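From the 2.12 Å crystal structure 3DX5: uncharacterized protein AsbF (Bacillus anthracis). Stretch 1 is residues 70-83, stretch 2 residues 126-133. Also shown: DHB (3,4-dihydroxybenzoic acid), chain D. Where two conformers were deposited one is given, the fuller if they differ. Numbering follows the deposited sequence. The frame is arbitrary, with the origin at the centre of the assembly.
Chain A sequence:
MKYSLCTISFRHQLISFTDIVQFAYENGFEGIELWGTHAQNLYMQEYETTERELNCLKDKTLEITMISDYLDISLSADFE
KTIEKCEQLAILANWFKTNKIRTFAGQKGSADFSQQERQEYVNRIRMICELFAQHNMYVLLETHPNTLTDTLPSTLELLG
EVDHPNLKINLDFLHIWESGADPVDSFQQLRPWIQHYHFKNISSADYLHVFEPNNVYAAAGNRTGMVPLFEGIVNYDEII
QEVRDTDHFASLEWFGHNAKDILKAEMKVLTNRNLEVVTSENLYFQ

Stretch 1 (70-83) YLDISLSADFEKTI
Stretch 2 126-133: RMICELFA

Residues 126-133 form one stretch of a longer α-helix. Residues 70-78 run as loop and turn, with Ser74 to Ala77 making a type I β turn closed by Ala77 N to Ser74 O at 3.1 Å; Asp78 then takes the N-cap position, and helix 79-83 begins. The two helices run in nearly the same direction, at 28° (signed crossing angle -28°), with axes 11.8 Å apart at closest. The register is set by Ile83 and Ile128, whose CA atoms lie 7.5 Å apart.

No hydrogen bond crosses between the stretches. Apolar packing joins them, burying 352 Å² in all, and Ile128 is its hub, with the largest covered area. Its CA-to-CB bond points toward stretch 1, and the chi1 m, chi2 t rotamer carries Ile128 CD1 into a pocket of hydrocarbon: 3.0 Å from Ile73 CG2, a very tight approach, 4.2 Å from Phe79 CE1 and 4.3 Å from Thr82 CG2. Ile128 CG2 comes nearest to Leu71 CD1, at 4.1 Å. A branched aliphatic side chain suits this place because it fills the space among Leu71, Ile73, Phe79 and Thr82 and has no polar group to satisfy. Leu71 (m, t; phi/psi -109/124) and Ile73 (p, p; -117/16) lie in loop, each with its CA-to-CB bond toward stretch 2. Leu71 CD1 also lies 4.2 Å from Phe132 CE2, near the plane of that ring at its edge; Phe132 (chi1 m, chi2 -66°) leaves its backbone sideways, but its ring end comes nearer. Leu71, Ile73, Ile128 and Phe132 are all buried, and their apolar side chains leave no polar group unpaired there.

One turn after Phe79, Ile83 (m, m) also leaves sideways and brings its end closer, so that Ile83 CG2 rests 3.7 Å from Leu131 CD1, aliphatic against aliphatic. Leu131, three residues after Ile128, is t, t, with its CA-to-CB bond toward stretch 1.

A second ring, Phe79 (chi1 t, chi2 66°), meets selenomethionine Met127 (m, t, p). The flexible, exposed Met127 side chain places Met127 CE 3.5 Å from Phe79 CE2, at the edge of the flat ring, while Met127 SE sits 5.1 Å from the Phe79 ring centroid, oblique at 57° off the normal.

Several polar groups of stretch 1 bond within that stretch. Thr82, chi1 m, gives OG1 to Asp72 O at 2.5 Å, tying helix to loop while its methyl faces Ile128. Asp72 (chi1 t), its CA-to-CB bond away from stretch 2, accepts at OD1 from Ser74 N at 3.1 Å and from Ser74 OG at 2.9 Å. Tyr70 (m, chi2 -91°) lies outside the contact and donates OH to O1 of the 3,4-dihydroxybenzoic acid at 2.5 Å.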

# COMPACT_ATOMS: atom_id res chain seq x y z
N TYR A 70 9.20 -0.44 -10.28
CA TYR A 70 10.36 -0.02 -9.49
C TYR A 70 11.41 -1.05 -9.80
O TYR A 70 11.23 -2.23 -9.50
CB TYR A 70 10.03 -0.06 -7.95
CG TYR A 70 8.69 0.60 -7.59
CD1 TYR A 70 8.64 1.97 -7.25
CD2 TYR A 70 7.47 -0.12 -7.64
CE1 TYR A 70 7.40 2.59 -6.96
CE2 TYR A 70 6.26 0.50 -7.40
CZ TYR A 70 6.23 1.85 -7.04
OH TYR A 70 5.01 2.47 -6.77
N LEU A 71 12.49 -0.66 -10.45
CA LEU A 71 13.56 -1.63 -10.71
C LEU A 71 14.76 -1.32 -9.84
O LEU A 71 15.27 -0.22 -9.88
CB LEU A 71 13.93 -1.64 -12.19
CG LEU A 71 12.77 -1.98 -13.12
CD1 LEU A 71 13.16 -1.68 -14.59
CD2 LEU A 71 12.36 -3.47 -12.91
N ASP A 72 15.20 -2.29 -9.06
CA ASP A 72 16.31 -2.07 -8.18
C ASP A 72 17.63 -2.25 -8.93
O ASP A 72 18.04 -3.37 -9.24
CB ASP A 72 16.22 -3.00 -6.97
CG ASP A 72 17.30 -2.69 -5.93
OD1 ASP A 72 18.00 -1.65 -6.05
OD2 ASP A 72 17.46 -3.50 -5.00
N ILE A 73 18.29 -1.14 -9.23
CA ILE A 73 19.60 -1.25 -9.84
C ILE A 73 20.72 -0.65 -8.94
O ILE A 73 21.82 -0.40 -9.40
CB ILE A 73 19.60 -0.87 -11.41
CG1 ILE A 73 18.74 0.31 -11.76
CG2 ILE A 73 18.81 -1.88 -12.20
CD1 ILE A 73 19.11 1.48 -11.05
N SER A 74 20.41 -0.45 -7.66
CA SER A 74 21.41 -0.07 -6.66
C SER A 74 22.51 -1.15 -6.52
O SER A 74 22.34 -2.29 -6.96
CB SER A 74 20.75 0.17 -5.31
OG SER A 74 20.47 -1.07 -4.65
N LEU A 75 23.63 -0.78 -5.91
CA LEU A 75 24.75 -1.72 -5.67
C LEU A 75 24.38 -2.87 -4.73
O LEU A 75 24.84 -4.00 -4.91
CB LEU A 75 25.96 -0.96 -5.11
CG LEU A 75 26.54 0.20 -5.91
CD1 LEU A 75 27.87 0.63 -5.30
CD2 LEU A 75 26.76 -0.22 -7.35
N SER A 76 23.57 -2.58 -3.73
CA SER A 76 23.05 -3.60 -2.81
C SER A 76 22.09 -4.62 -3.48
O SER A 76 21.83 -5.67 -2.90
CB SER A 76 22.32 -2.92 -1.64
OG SER A 76 21.58 -1.79 -2.10
N ALA A 77 21.59 -4.31 -4.69
CA ALA A 77 20.58 -5.12 -5.40
C ALA A 77 21.13 -6.44 -5.91
O ALA A 77 22.27 -6.51 -6.35
CB ALA A 77 20.01 -4.34 -6.59
N ASP A 78 20.30 -7.47 -5.88
CA ASP A 78 20.60 -8.66 -6.65
C ASP A 78 20.19 -8.39 -8.11
O ASP A 78 19.00 -8.46 -8.47
CB ASP A 78 19.85 -9.88 -6.10
CG ASP A 78 20.17 -11.15 -6.88
OD1 ASP A 78 20.92 -11.13 -7.90
OD2 ASP A 78 19.67 -12.21 -6.44
N PHE A 79 21.19 -8.07 -8.93
CA PHE A 79 20.92 -7.59 -10.27
C PHE A 79 20.31 -8.63 -11.21
O PHE A 79 19.48 -8.28 -12.06
CB PHE A 79 22.15 -6.91 -10.89
CG PHE A 79 21.82 -6.10 -12.11
CD1 PHE A 79 21.04 -4.95 -11.99
CD2 PHE A 79 22.26 -6.49 -13.37
CE1 PHE A 79 20.70 -4.20 -13.10
CE2 PHE A 79 21.94 -5.73 -14.51
CZ PHE A 79 21.15 -4.58 -14.37
N GLU A 80 20.71 -9.89 -11.06
CA GLU A 80 20.09 -11.00 -11.79
C GLU A 80 18.59 -11.12 -11.48
O GLU A 80 17.80 -11.47 -12.36
CB GLU A 80 20.77 -12.34 -11.48
CG GLU A 80 22.12 -12.52 -12.17
CD GLU A 80 22.53 -13.98 -12.24
OE1 GLU A 80 21.97 -14.81 -11.47
OE2 GLU A 80 23.43 -14.31 -13.07
N LYS A 81 18.22 -10.85 -10.23
CA LYS A 81 16.83 -10.80 -9.83
C LYS A 81 16.09 -9.61 -10.50
O LYS A 81 14.95 -9.76 -10.97
CB LYS A 81 16.71 -10.78 -8.30
CG LYS A 81 15.29 -10.56 -7.78
CD LYS A 81 15.13 -10.91 -6.29
CE LYS A 81 13.73 -10.47 -5.78
NZ LYS A 81 13.57 -10.72 -4.29
N THR A 82 16.74 -8.45 -10.57
CA THR A 82 16.21 -7.30 -11.30
C THR A 82 15.96 -7.61 -12.78
O THR A 82 14.88 -7.30 -13.30
CB THR A 82 17.10 -6.04 -11.18
OG1 THR A 82 17.19 -5.69 -9.82
CG2 THR A 82 16.46 -4.85 -11.93
N ILE A 83 16.95 -8.20 -13.44
CA ILE A 83 16.81 -8.69 -14.82
C ILE A 83 15.63 -9.66 -15.00
O ILE A 83 14.89 -9.53 -15.98
CB ILE A 83 18.14 -9.30 -15.38
CG1 ILE A 83 19.24 -8.22 -15.47
CG2 ILE A 83 17.94 -9.99 -16.78
CD1 ILE A 83 18.92 -7.05 -16.46
N ARG A 126 21.60 1.50 -18.70
CA ARG A 126 21.88 1.20 -20.10
C ARG A 126 21.54 -0.26 -20.41
O ARG A 126 20.90 -0.55 -21.44
CB ARG A 126 23.36 1.47 -20.49
CG ARG A 126 23.58 1.39 -22.01
CD ARG A 126 25.05 1.61 -22.41
NE ARG A 126 25.42 2.99 -22.11
CZ ARG A 126 26.30 3.36 -21.19
NH1 ARG A 126 26.94 2.46 -20.45
NH2 ARG A 126 26.52 4.65 -21.01
N MSE A 127 21.94 -1.15 -19.51
CA MSE A 127 21.66 -2.59 -19.62
C MSE A 127 20.17 -2.88 -19.64
O MSE A 127 19.71 -3.69 -20.43
CB MSE A 127 22.30 -3.39 -18.48
CG MSE A 127 23.82 -3.41 -18.59
SE MSE A 127 24.68 -4.28 -17.05
CE MSE A 127 23.89 -6.04 -17.36
N ILE A 128 19.42 -2.22 -18.76
CA ILE A 128 17.96 -2.38 -18.73
C ILE A 128 17.32 -1.86 -20.02
O ILE A 128 16.41 -2.49 -20.54
CB ILE A 128 17.38 -1.75 -17.48
CG1 ILE A 128 17.61 -2.73 -16.30
CG2 ILE A 128 15.89 -1.44 -17.64
CD1 ILE A 128 17.58 -2.03 -14.97
N CYS A 129 17.81 -0.74 -20.53
CA CYS A 129 17.37 -0.23 -21.83
C CYS A 129 17.61 -1.23 -22.95
O CYS A 129 16.72 -1.43 -23.81
CB CYS A 129 18.07 1.09 -22.15
SG CYS A 129 17.42 2.44 -21.17
N GLU A 130 18.77 -1.87 -22.96
CA GLU A 130 19.08 -2.84 -24.01
C GLU A 130 18.21 -4.10 -23.93
O GLU A 130 17.85 -4.68 -24.95
CB GLU A 130 20.58 -3.18 -24.05
CG GLU A 130 21.34 -2.33 -25.06
CD GLU A 130 21.01 -2.69 -26.50
OE1 GLU A 130 20.33 -1.89 -27.21
OE2 GLU A 130 21.41 -3.79 -26.92
N LEU A 131 17.87 -4.52 -22.71
CA LEU A 131 16.91 -5.61 -22.52
C LEU A 131 15.52 -5.24 -23.12
O LEU A 131 14.97 -5.97 -23.97
CB LEU A 131 16.78 -5.95 -21.04
CG LEU A 131 16.01 -7.22 -20.65
CD1 LEU A 131 16.46 -7.73 -19.29
CD2 LEU A 131 14.50 -6.94 -20.60
N PHE A 132 14.95 -4.12 -22.68
CA PHE A 132 13.64 -3.69 -23.16
C PHE A 132 13.64 -3.33 -24.65
O PHE A 132 12.62 -3.53 -25.33
CB PHE A 132 13.05 -2.56 -22.31
CG PHE A 132 12.52 -3.03 -20.98
CD1 PHE A 132 11.42 -3.89 -20.92
CD2 PHE A 132 13.18 -2.69 -19.79
CE1 PHE A 132 10.94 -4.33 -19.68
CE2 PHE A 132 12.72 -3.14 -18.53
CZ PHE A 132 11.60 -3.95 -18.47
N ALA A 133 14.76 -2.82 -25.18
CA ALA A 133 14.83 -2.53 -26.62
C ALA A 133 14.59 -3.79 -27.49
O ALA A 133 14.12 -3.68 -28.62
CB ALA A 133 16.18 -1.85 -27.01
C1 DHB D . 5.11 7.32 -6.56
C2 DHB D . 5.05 8.32 -7.53
C3 DHB D . 5.10 9.67 -7.16
O3 DHB D . 5.05 10.71 -8.05
C4 DHB D . 5.26 10.00 -5.74
O4 DHB D . 5.32 11.31 -5.42
C5 DHB D . 5.35 8.99 -4.78
C6 DHB D . 5.27 7.65 -5.21
C DHB D . 5.02 5.87 -7.00
O1 DHB D . 5.12 4.92 -6.21
O2 DHB D . 4.82 5.59 -8.28